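Local coordinates for protein fatty acid amide hydrolase (Candida albicans, PDB 6KVR) that probably hydrolyses monocarboxylic acid amides to the carboxylate and ammonium, as a member of the amidase family, at residues Y46-P51 with T112-F117; E78-D83 with K105-R110; C120-I126 with F197-Q203; K221-N225 with A263-C267. All coordinates share one frame; numbering follows the deposited sequence.

Overall arrangement
The four contacts run from the edge of the fold inward. Contacts 1 and 2 are partly buried and use successive turns of one helix, 100-118, on which an N-terminal loop and helix 76-82 settle; Tyr46 of contact 1 stacks on His109 of contact 2. Contact 3 is buried and joins strands at one end of the mixed sheet, with His115 of contact 1 bonded to the backbone of Ala121. Contact 4, also buried, lies nearest the chain's centre. The chemistry changes with place: a glutamine-to-backbone pair in contact 1, charged groups around a right-angled helix crossing in contact 2, strand pairing with a salt bridge in contact 3, one asparagine amide in contact 4.

Contact 1: Y46-P51 with T112-F117; sequences YTIELP and TLAHQF
Gln116 carries the tight part of this contact, its carboxamide facing both the N-H and the C=O of Ile48 through one good bond and one weak one. NE2 donates to Ile48 O at 2.6 Å in a nearly straight bond (163°), the acceptor close to the amide plane. The return bond, from Ile48 N to Gln116 OE1, is weak at 3.1 Å, bent to 127°. Thr47 crosses the glutamine at about a right angle and sets OG1 3.2 Å from Gln116 CD. With chi1 at -141° and the chain extended beyond CG, the amide reaches out from the helix to a loop without regular structure.

Apolar contacts flank this pair: Ile48 CD1 meets Leu113 CD2 at 3.7 Å, and Leu50 lays CD2 over one face of the Phe117 ring, 3.9 Å from its centroid, a CH-pi contact displaced toward the rim. The packing is looser at Pro51, an exposed residue whose CD comes no nearer than 4.5 Å to Phe117 CE1. The loop, which in the chain links helix 20-40 to helix 54-59, lies along helix 100-118, while Tyr67 of helix 64-70 touches both Pro51 and Phe117, and Tyr243 of helix 235-243 packs on Leu113.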
loop_
_atom_site.group_PDB
_atom_site.type_symbol
_atom_site.label_atom_id
_atom_site.label_comp_id
_atom_site.label_asym_id
_atom_site.label_seq_id
_atom_site.Cartn_x
_atom_site.Cartn_y
_atom_site.Cartn_z
ATOM N N TYR A 46 -28.136 -30.848 20.392
ATOM C CA TYR A 46 -28.223 -30.083 19.153
ATOM C C TYR A 46 -28.029 -30.947 17.914
ATOM O O TYR A 46 -28.163 -30.440 16.793
ATOM C CB TYR A 46 -27.194 -28.950 19.144
ATOM C CG TYR A 46 -27.507 -27.822 20.087
ATOM C CD1 TYR A 46 -28.749 -27.729 20.718
ATOM C CD2 TYR A 46 -26.557 -26.843 20.357
ATOM C CE1 TYR A 46 -29.032 -26.688 21.592
ATOM C CE2 TYR A 46 -26.833 -25.796 21.226
ATOM C CZ TYR A 46 -28.069 -25.719 21.836
ATOM O OH TYR A 46 -28.332 -24.671 22.694
ATOM N N THR A 47 -27.714 -32.226 18.092
ATOM C CA THR A 47 -27.464 -33.132 16.989
ATOM C C THR A 47 -28.763 -33.851 16.617
ATOM O O THR A 47 -29.810 -33.679 17.247
ATOM C CB THR A 47 -26.340 -34.113 17.356
ATOM O OG1 THR A 47 -25.685 -34.557 16.162
ATOM C CG2 THR A 47 -26.878 -35.337 18.108
ATOM N N ILE A 48 -28.681 -34.682 15.581
ATOM C CA ILE A 48 -29.848 -35.330 15.002
ATOM C C ILE A 48 -29.420 -36.663 14.402
ATOM O O ILE A 48 -28.235 -36.902 14.154
ATOM C CB ILE A 48 -30.515 -34.366 13.981
ATOM C CG1 ILE A 48 -31.544 -33.487 14.702
ATOM C CG2 ILE A 48 -31.025 -35.064 12.706
ATOM C CD1 ILE A 48 -32.240 -32.539 13.814
ATOM N N GLU A 49 -30.386 -37.568 14.243
ATOM C CA GLU A 49 -30.170 -38.822 13.528
ATOM C C GLU A 49 -30.353 -38.557 12.036
ATOM O O GLU A 49 -31.440 -38.150 11.600
ATOM C CB GLU A 49 -31.137 -39.898 14.021
ATOM C CG GLU A 49 -30.559 -40.760 15.135
ATOM C CD GLU A 49 -31.617 -41.421 16.024
ATOM O OE1 GLU A 49 -32.654 -41.914 15.511
ATOM O OE2 GLU A 49 -31.399 -41.434 17.256
ATOM N N LEU A 50 -29.287 -38.769 11.263
ATOM C CA LEU A 50 -29.311 -38.428 9.847
ATOM C C LEU A 50 -30.313 -39.307 9.090
ATOM O O LEU A 50 -30.543 -40.466 9.455
ATOM C CB LEU A 50 -27.915 -38.576 9.250
ATOM C CG LEU A 50 -26.901 -37.517 9.710
ATOM C CD1 LEU A 50 -25.507 -37.779 9.134
ATOM C CD2 LEU A 50 -27.390 -36.127 9.329
ATOM N N PRO A 51 -30.944 -38.769 8.044
ATOM C CA PRO A 51 -31.914 -39.578 7.288
ATOM C C PRO A 51 -31.292 -40.788 6.609
ATOM O O PRO A 51 -31.961 -41.817 6.469
ATOM C CB PRO A 51 -32.490 -38.578 6.272
ATOM C CG PRO A 51 -31.509 -37.441 6.226
ATOM C CD PRO A 51 -30.927 -37.364 7.605
ATOM N N THR A 112 -24.406 -26.424 14.889
ATOM C CA THR A 112 -24.137 -27.848 15.099
ATOM C C THR A 112 -24.770 -28.685 13.995
ATOM O O THR A 112 -24.156 -29.637 13.489
ATOM C CB THR A 112 -24.657 -28.299 16.470
ATOM O OG1 THR A 112 -24.133 -27.439 17.489
ATOM C CG2 THR A 112 -24.229 -29.721 16.769
ATOM N N LEU A 113 -26.002 -28.341 13.608
ATOM C CA LEU A 113 -26.621 -28.985 12.454
ATOM C C LEU A 113 -25.777 -28.774 11.199
ATOM O O LEU A 113 -25.475 -29.733 10.476
ATOM C CB LEU A 113 -28.050 -28.462 12.272
ATOM C CG LEU A 113 -28.978 -28.907 13.417
ATOM C CD1 LEU A 113 -30.275 -28.099 13.434
ATOM C CD2 LEU A 113 -29.253 -30.419 13.391
ATOM N N ALA A 114 -25.333 -27.532 10.961
ATOM C CA ALA A 114 -24.469 -27.253 9.810
ATOM C C ALA A 114 -23.257 -28.190 9.769
ATOM O O ALA A 114 -22.962 -28.800 8.731
ATOM C CB ALA A 114 -24.017 -25.791 9.835
ATOM N N HIS A 115 -22.557 -28.334 10.903
ATOM C CA HIS A 115 -21.400 -29.228 10.956
ATOM C C HIS A 115 -21.781 -30.679 10.682
ATOM O O HIS A 115 -21.051 -31.396 9.988
ATOM C CB HIS A 115 -20.704 -29.140 12.314
ATOM C CG HIS A 115 -19.495 -30.021 12.411
ATOM N ND1 HIS A 115 -18.368 -29.824 11.641
ATOM C CD2 HIS A 115 -19.252 -31.128 13.148
ATOM C CE1 HIS A 115 -17.470 -30.750 11.923
ATOM N NE2 HIS A 115 -17.984 -31.560 12.832
ATOM N N GLN A 116 -22.899 -31.141 11.251
ATOM C CA GLN A 116 -23.297 -32.539 11.083
ATOM C C GLN A 116 -23.537 -32.882 9.616
ATOM O O GLN A 116 -23.255 -34.002 9.181
ATOM C CB GLN A 116 -24.551 -32.827 11.916
ATOM C CG GLN A 116 -24.526 -34.180 12.584
ATOM C CD GLN A 116 -25.908 -34.653 13.012
ATOM O OE1 GLN A 116 -26.800 -33.850 13.285
ATOM N NE2 GLN A 116 -26.088 -35.965 13.052
ATOM N N PHE A 117 -24.005 -31.917 8.828
ATOM C CA PHE A 117 -24.243 -32.148 7.411
ATOM C C PHE A 117 -23.052 -31.763 6.533
ATOM O O PHE A 117 -22.707 -32.512 5.617
ATOM C CB PHE A 117 -25.488 -31.378 6.967
ATOM C CG PHE A 117 -26.786 -32.031 7.383
ATOM C CD1 PHE A 117 -27.376 -33.010 6.587
ATOM C CD2 PHE A 117 -27.419 -31.669 8.569
ATOM C CE1 PHE A 117 -28.582 -33.610 6.965
ATOM C CE2 PHE A 117 -28.608 -32.256 8.951
ATOM C CZ PHE A 117 -29.193 -33.232 8.149
#

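Contact 2: E78-D83 with K105-R110; sequences EFAITD and KAFAHR
A single nitrogen, Arg110 NH1, serves two acceptors on and just beyond the end of the opposing helix. It donates to Thr82 OG1 at 3.0 Å, near the guanidinium plane, and to Asp83 OD1 at 3.0 Å in a salt bridge that meets the carboxylate from above its plane and is tilted from that of the guanidinium; Arg301 also bridges to this oxygen. The arginine chain, extended from CG to NE, carries the guanidinium across to the other helix; its NE is held by Tyr243 O, while Tyr69 OH bonds Arg110 NH2 and Asp83 OD2.

Helices 76-82 and 100-118 form an orthogonal pair, their local axes 9.0 Å apart and crossing at -97°. Ala106 packs at the crossing: its CB touches Thr82 CG2 at 3.6 Å and meets Glu78 CG and Ile81 CG2. With Thr82 chi1 at 57°, OG1 folds back to donate to Glu78 O at 2.7 Å, whereas CG2 stands over the centre of the Phe107 ring in a CH-pi contact, 3.9 Å from the centroid. His109 ND1 donates to Glu78 OE2 at 2.8 Å, on its syn side but tilted out of the carboxylate plane, and Thr75 N bonds the other carboxylate oxygen.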
loop_
_atom_site.group_PDB
_atom_site.type_symbol
_atom_site.label_atom_id
_atom_site.label_comp_id
_atom_site.label_asym_id
_atom_site.label_seq_id
_atom_site.Cartn_x
_atom_site.Cartn_y
_atom_site.Cartn_z
ATOM N N GLU A 78 -36.332 -20.344 17.156
ATOM C CA GLU A 78 -34.968 -20.404 16.633
ATOM C C GLU A 78 -34.916 -19.997 15.165
ATOM O O GLU A 78 -33.975 -19.312 14.739
ATOM C CB GLU A 78 -34.395 -21.808 16.821
ATOM C CG GLU A 78 -33.994 -22.153 18.263
ATOM C CD GLU A 78 -33.794 -23.653 18.456
ATOM O OE1 GLU A 78 -34.564 -24.428 17.845
ATOM O OE2 GLU A 78 -32.868 -24.061 19.208
ATOM N N PHE A 79 -35.919 -20.399 14.372
ATOM C CA PHE A 79 -35.988 -19.933 12.988
ATOM C C PHE A 79 -36.212 -18.429 12.939
ATOM O O PHE A 79 -35.631 -17.730 12.094
ATOM C CB PHE A 79 -37.101 -20.650 12.222
ATOM C CG PHE A 79 -36.692 -21.981 11.650
ATOM C CD1 PHE A 79 -35.634 -22.076 10.748
ATOM C CD2 PHE A 79 -37.373 -23.141 12.004
ATOM C CE1 PHE A 79 -35.247 -23.310 10.220
ATOM C CE2 PHE A 79 -36.994 -24.375 11.485
ATOM C CZ PHE A 79 -35.929 -24.458 10.588
ATOM N N ALA A 80 -37.057 -17.916 13.833
ATOM C CA ALA A 80 -37.342 -16.489 13.846
ATOM C C ALA A 80 -36.090 -15.696 14.181
ATOM O O ALA A 80 -35.836 -14.638 13.593
ATOM C CB ALA A 80 -38.456 -16.184 14.847
ATOM N N ILE A 81 -35.284 -16.205 15.110
ATOM C CA ILE A 81 -34.043 -15.529 15.468
ATOM C C ILE A 81 -33.027 -15.638 14.332
ATOM O O ILE A 81 -32.523 -14.621 13.834
ATOM C CB ILE A 81 -33.493 -16.099 16.787
ATOM C CG1 ILE A 81 -34.333 -15.586 17.958
ATOM C CG2 ILE A 81 -32.014 -15.729 16.967
ATOM C CD1 ILE A 81 -33.961 -16.188 19.291
ATOM N N THR A 82 -32.739 -16.870 13.882
ATOM C CA THR A 82 -31.646 -17.122 12.949
ATOM C C THR A 82 -31.955 -16.697 11.520
ATOM O O THR A 82 -31.060 -16.768 10.676
ATOM C CB THR A 82 -31.233 -18.603 12.954
ATOM O OG1 THR A 82 -32.350 -19.443 12.633
ATOM C CG2 THR A 82 -30.691 -18.994 14.301
ATOM N N ASP A 83 -33.167 -16.242 11.215
ATOM C CA ASP A 83 -33.456 -15.700 9.892
ATOM C C ASP A 83 -33.727 -14.200 9.946
ATOM O O ASP A 83 -34.475 -13.656 9.131
ATOM C CB ASP A 83 -34.609 -16.455 9.232
ATOM C CG ASP A 83 -34.189 -17.847 8.749
ATOM O OD1 ASP A 83 -32.992 -18.017 8.411
ATOM O OD2 ASP A 83 -35.041 -18.771 8.698
ATOM N N LYS A 105 -28.010 -19.306 21.498
ATOM C CA LYS A 105 -28.413 -20.711 21.526
ATOM C C LYS A 105 -29.057 -21.135 20.212
ATOM O O LYS A 105 -28.904 -22.287 19.783
ATOM C CB LYS A 105 -29.373 -20.958 22.689
ATOM C CG LYS A 105 -28.833 -20.558 24.052
ATOM C CD LYS A 105 -29.612 -21.215 25.182
ATOM C CE LYS A 105 -28.696 -21.925 26.156
ATOM N NZ LYS A 105 -28.247 -23.229 25.582
ATOM N N ALA A 106 -29.793 -20.227 19.564
ATOM C CA ALA A 106 -30.368 -20.563 18.266
ATOM C C ALA A 106 -29.269 -20.804 17.241
ATOM O O ALA A 106 -29.219 -21.865 16.606
ATOM C CB ALA A 106 -31.315 -19.460 17.804
ATOM N N PHE A 107 -28.351 -19.839 17.102
ATOM C CA PHE A 107 -27.248 -19.987 16.160
ATOM C C PHE A 107 -26.371 -21.181 16.516
ATOM O O PHE A 107 -25.933 -21.926 15.630
ATOM C CB PHE A 107 -26.428 -18.694 16.119
ATOM C CG PHE A 107 -27.045 -17.629 15.268
ATOM C CD1 PHE A 107 -26.947 -17.691 13.887
ATOM C CD2 PHE A 107 -27.741 -16.575 15.845
ATOM C CE1 PHE A 107 -27.525 -16.726 13.101
ATOM C CE2 PHE A 107 -28.327 -15.606 15.065
ATOM C CZ PHE A 107 -28.216 -15.674 13.688
ATOM N N ALA A 108 -26.124 -21.395 17.808
ATOM C CA ALA A 108 -25.311 -22.533 18.225
ATOM C C ALA A 108 -25.946 -23.852 17.788
ATOM O O ALA A 108 -25.261 -24.755 17.281
ATOM C CB ALA A 108 -25.118 -22.503 19.744
ATOM N N HIS A 109 -27.263 -23.985 18.008
ATOM C CA HIS A 109 -28.007 -25.129 17.499
ATOM C C HIS A 109 -27.867 -25.236 15.982
ATOM O O HIS A 109 -27.502 -26.292 15.453
ATOM C CB HIS A 109 -29.481 -24.987 17.911
ATOM C CG HIS A 109 -30.305 -26.225 17.717
ATOM N ND1 HIS A 109 -31.585 -26.346 18.219
ATOM C CD2 HIS A 109 -30.043 -27.386 17.068
ATOM C CE1 HIS A 109 -32.071 -27.531 17.895
ATOM N NE2 HIS A 109 -31.155 -28.184 17.201
ATOM N N ARG A 110 -28.130 -24.138 15.264
ATOM C CA ARG A 110 -28.083 -24.196 13.807
ATOM C C ARG A 110 -26.673 -24.499 13.299
ATOM O O ARG A 110 -26.524 -25.160 12.262
ATOM C CB ARG A 110 -28.620 -22.891 13.210
ATOM C CG ARG A 110 -29.056 -23.003 11.742
ATOM C CD ARG A 110 -30.007 -21.874 11.311
ATOM N NE ARG A 110 -30.146 -21.800 9.857
ATOM C CZ ARG A 110 -31.089 -21.122 9.211
ATOM N NH1 ARG A 110 -32.029 -20.448 9.857
ATOM N NH2 ARG A 110 -31.098 -21.125 7.881
#

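Contact 3: C120-I126 with F197-Q203; sequences CAMELFI and FYVRTSQ
The Phe125 ring lies flat over the backbone of the neighbouring strand: Tyr198 O sits over the centre of one face, 3.5 Å above its plane, with Val199 N nearer the rim, and the edge meets Arg200 CD 3.8 Å from Phe125 CE1. A chi1 of 34°, holding CG between the backbone N and carbonyl carbon, folds the ring back over Tyr198; Lys166 makes a cation-pi contact with it. Val199 CG1 lies over one face of the Tyr198 ring, toward the rim, and Ile126 CD1 approaches its edge. In a salt bridge, Arg200 NH1 meets Glu123 OE2 at 3.0 Å from above the carboxylate plane, the carboxylate and guanidinium planes 79° apart. Bonds to Glu159 O, Ile167 O and Thr168 OG1 further fix the guanidinium.

The backbones pair antiparallel, interrupted by a classic beta bulge: Arg200 O accepts from selenomethionine Met122 N (2.8 Å) and Glu123 N (3.2 Å), shifting the register by one residue. Phe125 N donates to Tyr198 O at 2.8 Å. Leu124 and Val199 lie side by side on the sheet face opposite Glu123 and Arg200. At the far end Gln203 packs about 4 Å, side chain to side chain, from Lys158, a predicted charge-relay residue. Strand 123-124 is outermost in the mixed sheet; strand 199-201 separates it from strand 155-158, while helix 235-243 covers Val199 and helix 100-118 packs on Tyr198 and Ile126.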
loop_
_atom_site.group_PDB
_atom_site.type_symbol
_atom_site.label_atom_id
_atom_site.label_comp_id
_atom_site.label_asym_id
_atom_site.label_seq_id
_atom_site.Cartn_x
_atom_site.Cartn_y
_atom_site.Cartn_z
ATOM N N CYS A 120 -18.225 -28.451 8.325
ATOM C CA CYS A 120 -17.675 -27.115 8.179
ATOM C C CYS A 120 -16.842 -26.624 9.370
ATOM O O CYS A 120 -16.130 -25.625 9.219
ATOM C CB CYS A 120 -18.813 -26.122 7.921
ATOM S SG CYS A 120 -20.025 -26.094 9.256
ATOM N N ALA A 121 -16.888 -27.279 10.532
ATOM C CA ALA A 121 -16.137 -26.820 11.700
ATOM C C ALA A 121 -14.812 -27.571 11.855
ATOM O O ALA A 121 -14.724 -28.765 11.547
ATOM C CB ALA A 121 -16.967 -26.978 12.979
HETATM N N MSE A 122 -13.778 -26.862 12.336
HETATM C CA MSE A 122 -12.535 -27.509 12.792
HETATM C C MSE A 122 -12.429 -27.518 14.312
HETATM O O MSE A 122 -11.733 -28.356 14.892
HETATM C CB MSE A 122 -11.278 -26.820 12.233
HETATM C CG MSE A 122 -11.315 -26.493 10.767
HETATM SE SE MSE A 122 -9.553 -26.667 9.868
HETATM C CE MSE A 122 -9.182 -28.387 10.679
ATOM N N GLU A 123 -13.092 -26.549 14.941
ATOM C CA GLU A 123 -13.097 -26.400 16.385
ATOM C C GLU A 123 -14.466 -25.884 16.788
ATOM O O GLU A 123 -15.022 -24.992 16.140
ATOM C CB GLU A 123 -12.000 -25.439 16.876
ATOM C CG GLU A 123 -10.633 -26.095 17.121
ATOM C CD GLU A 123 -9.710 -25.267 18.035
ATOM O OE1 GLU A 123 -8.685 -25.812 18.523
ATOM O OE2 GLU A 123 -10.009 -24.068 18.255
ATOM N N LEU A 124 -15.014 -26.460 17.849
ATOM C CA LEU A 124 -16.297 -26.046 18.390
ATOM C C LEU A 124 -16.109 -25.751 19.863
ATOM O O LEU A 124 -15.453 -26.521 20.567
ATOM C CB LEU A 124 -17.339 -27.138 18.211
ATOM C CG LEU A 124 -18.229 -27.085 16.981
ATOM C CD1 LEU A 124 -19.100 -28.348 16.953
ATOM C CD2 LEU A 124 -19.070 -25.841 17.056
ATOM N N PHE A 125 -16.643 -24.628 20.325
ATOM C CA PHE A 125 -16.551 -24.320 21.747
ATOM C C PHE A 125 -17.840 -23.602 22.151
ATOM O O PHE A 125 -17.846 -22.419 22.522
ATOM C CB PHE A 125 -15.296 -23.520 22.118
ATOM C CG PHE A 125 -14.829 -22.526 21.081
ATOM C CD1 PHE A 125 -14.065 -22.932 19.988
ATOM C CD2 PHE A 125 -15.086 -21.173 21.241
ATOM C CE1 PHE A 125 -13.590 -21.991 19.042
ATOM C CE2 PHE A 125 -14.626 -20.228 20.316
ATOM C CZ PHE A 125 -13.878 -20.641 19.210
ATOM N N ILE A 126 -18.946 -24.365 22.101
ATOM C CA ILE A 126 -20.270 -23.804 22.367
ATOM C C ILE A 126 -20.362 -23.327 23.809
ATOM O O ILE A 126 -20.973 -22.290 24.096
ATOM C CB ILE A 126 -21.363 -24.845 22.040
ATOM C CG1 ILE A 126 -21.282 -25.284 20.572
ATOM C CG2 ILE A 126 -22.753 -24.302 22.350
ATOM C CD1 ILE A 126 -21.289 -24.138 19.585
ATOM N N PHE A 197 -18.110 -15.558 19.982
ATOM C CA PHE A 197 -17.378 -16.582 19.236
ATOM C C PHE A 197 -17.653 -17.973 19.787
ATOM O O PHE A 197 -17.835 -18.151 20.992
ATOM C CB PHE A 197 -15.868 -16.342 19.287
ATOM C CG PHE A 197 -15.448 -14.989 18.788
ATOM C CD1 PHE A 197 -15.980 -14.461 17.621
ATOM C CD2 PHE A 197 -14.494 -14.253 19.478
ATOM C CE1 PHE A 197 -15.561 -13.208 17.145
ATOM C CE2 PHE A 197 -14.070 -13.007 19.009
ATOM C CZ PHE A 197 -14.603 -12.489 17.855
ATOM N N TYR A 198 -17.610 -18.971 18.896
ATOM C CA TYR A 198 -17.980 -20.330 19.277
ATOM C C TYR A 198 -17.521 -21.395 18.285
ATOM O O TYR A 198 -17.452 -22.568 18.654
ATOM C CB TYR A 198 -19.506 -20.432 19.462
ATOM C CG TYR A 198 -20.312 -20.033 18.242
ATOM C CD1 TYR A 198 -20.335 -18.715 17.797
ATOM C CD2 TYR A 198 -21.028 -20.976 17.522
ATOM C CE1 TYR A 198 -21.061 -18.352 16.677
ATOM C CE2 TYR A 198 -21.754 -20.620 16.400
ATOM C CZ TYR A 198 -21.778 -19.309 15.992
ATOM O OH TYR A 198 -22.507 -18.948 14.886
ATOM N N VAL A 199 -17.225 -21.025 17.034
ATOM C CA VAL A 199 -16.834 -21.992 16.005
ATOM C C VAL A 199 -15.727 -21.411 15.121
ATOM O O VAL A 199 -15.751 -20.226 14.764
ATOM C CB VAL A 199 -18.039 -22.425 15.140
ATOM C CG1 VAL A 199 -18.680 -21.228 14.461
ATOM C CG2 VAL A 199 -17.624 -23.441 14.099
ATOM N N ARG A 200 -14.752 -22.252 14.776
ATOM C CA ARG A 200 -13.691 -21.906 13.840
ATOM C C ARG A 200 -13.748 -22.912 12.705
ATOM O O ARG A 200 -13.798 -24.125 12.951
ATOM C CB ARG A 200 -12.304 -21.908 14.513
ATOM C CG ARG A 200 -12.179 -20.849 15.618
ATOM C CD ARG A 200 -10.958 -21.066 16.496
ATOM N NE ARG A 200 -9.744 -20.687 15.791
ATOM C CZ ARG A 200 -8.526 -21.072 16.146
ATOM N NH1 ARG A 200 -8.331 -21.838 17.203
ATOM N NH2 ARG A 200 -7.477 -20.650 15.440
ATOM N N THR A 201 -13.747 -22.408 11.475
ATOM C CA THR A 201 -14.180 -23.161 10.306
ATOM C C THR A 201 -13.006 -23.674 9.486
ATOM O O THR A 201 -11.880 -23.171 9.573
ATOM C CB THR A 201 -15.078 -22.297 9.426
ATOM O OG1 THR A 201 -14.456 -21.020 9.221
ATOM C CG2 THR A 201 -16.433 -22.095 10.100
ATOM N N SER A 202 -13.312 -24.647 8.634
ATOM C CA SER A 202 -12.315 -25.421 7.914
ATOM C C SER A 202 -11.739 -24.655 6.732
ATOM O O SER A 202 -12.299 -23.662 6.252
ATOM C CB SER A 202 -12.897 -26.748 7.426
ATOM O OG SER A 202 -13.971 -26.498 6.526
ATOM N N GLN A 203 -10.601 -25.161 6.266
ATOM C CA GLN A 203 -9.796 -24.580 5.206
ATOM C C GLN A 203 -8.933 -25.695 4.632
ATOM O O GLN A 203 -8.636 -26.664 5.332
ATOM C CB GLN A 203 -8.920 -23.444 5.748
ATOM C CG GLN A 203 -7.919 -23.960 6.761
ATOM C CD GLN A 203 -7.677 -23.015 7.909
ATOM O OE1 GLN A 203 -8.136 -21.867 7.905
ATOM N NE2 GLN A 203 -6.963 -23.500 8.916
#

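Contact 4: K221-N225 with A263-C267; sequences KNPFN and AYSGC
This is a small, buried loop-to-helix contact in the interior of the fold, in which the type I turn that begins at Asn222, at the end of a weakly bonded strand, abuts the C-terminal part of helix 259-265. One side-chain bond joins them: Asn222 ND2 donates to Tyr264 O at 2.7 Å. The acceptor lies in the amide plane of the asparagine, but the donor stands 60° out of the carbonyl plane. The Tyr264 side chain is about 10 Å from that of Ser257, the predicted acyl-ester nucleophile, near the predicted site but not part of it.

Asn222 OD1 accepts from Phe224 N at 2.9 Å, an Asx turn superimposed on the beta turn, so both ends of the carboxamide are engaged and its rotation is fixed. The turn presents Phe224 edge-on, with CE2 3.1 Å from Ser265 O near the ring plane and 3.8 Å from Gly266 CA. Gly266, at positive phi, leaves room for the ring. Pro223 CD packs 4.0 Å from Ser265 OG, a hydroxyl bonded to Ser230 O, while Val65 of helix 64-70 touches both Pro223 and Phe224.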
loop_
_atom_site.group_PDB
_atom_site.type_symbol
_atom_site.label_atom_id
_atom_site.label_comp_id
_atom_site.label_asym_id
_atom_site.label_seq_id
_atom_site.Cartn_x
_atom_site.Cartn_y
_atom_site.Cartn_z
ATOM N N LYS A 221 -18.592 -29.836 2.700
ATOM C CA LYS A 221 -19.544 -30.017 1.608
ATOM C C LYS A 221 -20.515 -28.845 1.487
ATOM O O LYS A 221 -20.768 -28.117 2.451
ATOM C CB LYS A 221 -20.338 -31.322 1.791
ATOM C CG LYS A 221 -19.510 -32.583 1.541
ATOM C CD LYS A 221 -18.880 -32.570 0.133
ATOM C CE LYS A 221 -18.402 -33.971 -0.259
ATOM N NZ LYS A 221 -18.048 -34.057 -1.693
ATOM N N ASN A 222 -21.103 -28.711 0.289
ATOM C CA ASN A 222 -22.026 -27.603 -0.009
ATOM C C ASN A 222 -23.377 -27.814 0.665
ATOM O O ASN A 222 -23.976 -28.880 0.519
ATOM C CB ASN A 222 -22.230 -27.474 -1.521
ATOM C CG ASN A 222 -22.908 -26.172 -1.917
ATOM O OD1 ASN A 222 -23.965 -25.800 -1.379
ATOM N ND2 ASN A 222 -22.303 -25.471 -2.868
ATOM N N PRO A 223 -23.900 -26.826 1.393
ATOM C CA PRO A 223 -25.162 -27.055 2.115
ATOM C C PRO A 223 -26.402 -27.147 1.214
ATOM O O PRO A 223 -27.445 -27.613 1.686
ATOM C CB PRO A 223 -25.237 -25.854 3.077
ATOM C CG PRO A 223 -24.450 -24.780 2.412
ATOM C CD PRO A 223 -23.333 -25.487 1.663
ATOM N N PHE A 224 -26.336 -26.733 -0.053
ATOM C CA PHE A 224 -27.470 -26.843 -0.970
ATOM C C PHE A 224 -27.421 -28.099 -1.834
ATOM O O PHE A 224 -28.403 -28.406 -2.522
ATOM C CB PHE A 224 -27.540 -25.604 -1.877
ATOM C CG PHE A 224 -27.991 -24.361 -1.162
ATOM C CD1 PHE A 224 -29.343 -24.051 -1.065
ATOM C CD2 PHE A 224 -27.064 -23.511 -0.568
ATOM C CE1 PHE A 224 -29.764 -22.898 -0.397
ATOM C CE2 PHE A 224 -27.471 -22.366 0.104
ATOM C CZ PHE A 224 -28.824 -22.058 0.189
ATOM N N ASN A 225 -26.310 -28.821 -1.807
ATOM C CA ASN A 225 -26.101 -30.039 -2.572
ATOM C C ASN A 225 -24.856 -30.680 -1.996
ATOM O O ASN A 225 -23.740 -30.238 -2.299
ATOM C CB ASN A 225 -25.933 -29.733 -4.068
ATOM C CG ASN A 225 -25.727 -30.993 -4.918
ATOM O OD1 ASN A 225 -25.178 -31.989 -4.456
ATOM N ND2 ASN A 225 -26.166 -30.938 -6.177
ATOM N N ALA A 263 -20.154 -17.616 -3.332
ATOM C CA ALA A 263 -20.920 -17.910 -4.536
ATOM C C ALA A 263 -21.301 -19.383 -4.613
ATOM O O ALA A 263 -22.426 -19.713 -5.007
ATOM C CB ALA A 263 -20.126 -17.493 -5.775
ATOM N N TYR A 264 -20.376 -20.281 -4.250
ATOM C CA TYR A 264 -20.653 -21.712 -4.316
ATOM C C TYR A 264 -21.760 -22.099 -3.344
ATOM O O TYR A 264 -22.609 -22.937 -3.663
ATOM C CB TYR A 264 -19.405 -22.540 -3.986
ATOM C CG TYR A 264 -18.226 -22.463 -4.936
ATOM C CD1 TYR A 264 -18.273 -21.709 -6.096
ATOM C CD2 TYR A 264 -17.052 -23.160 -4.657
ATOM C CE1 TYR A 264 -17.186 -21.642 -6.954
ATOM C CE2 TYR A 264 -15.952 -23.096 -5.495
ATOM C CZ TYR A 264 -16.033 -22.332 -6.650
ATOM O OH TYR A 264 -14.959 -22.264 -7.508
ATOM N N SER A 265 -21.761 -21.505 -2.148
ATOM C CA SER A 265 -22.516 -22.030 -1.023
ATOM C C SER A 265 -23.790 -21.261 -0.731
ATOM O O SER A 265 -24.444 -21.550 0.272
ATOM C CB SER A 265 -21.648 -22.039 0.240
ATOM O OG SER A 265 -20.578 -22.960 0.135
ATOM N N GLY A 266 -24.136 -20.266 -1.539
ATOM C CA GLY A 266 -25.405 -19.588 -1.377
ATOM C C GLY A 266 -25.442 -18.400 -0.435
ATOM O O GLY A 266 -26.489 -18.160 0.181
ATOM N N CYS A 267 -24.357 -17.629 -0.308
ATOM C CA CYS A 267 -24.413 -16.420 0.512
ATOM C C CYS A 267 -23.671 -15.301 -0.206
ATOM O O CYS A 267 -23.265 -15.443 -1.366
ATOM C CB CYS A 267 -23.868 -16.674 1.923
ATOM S SG CYS A 267 -22.182 -17.268 1.972
#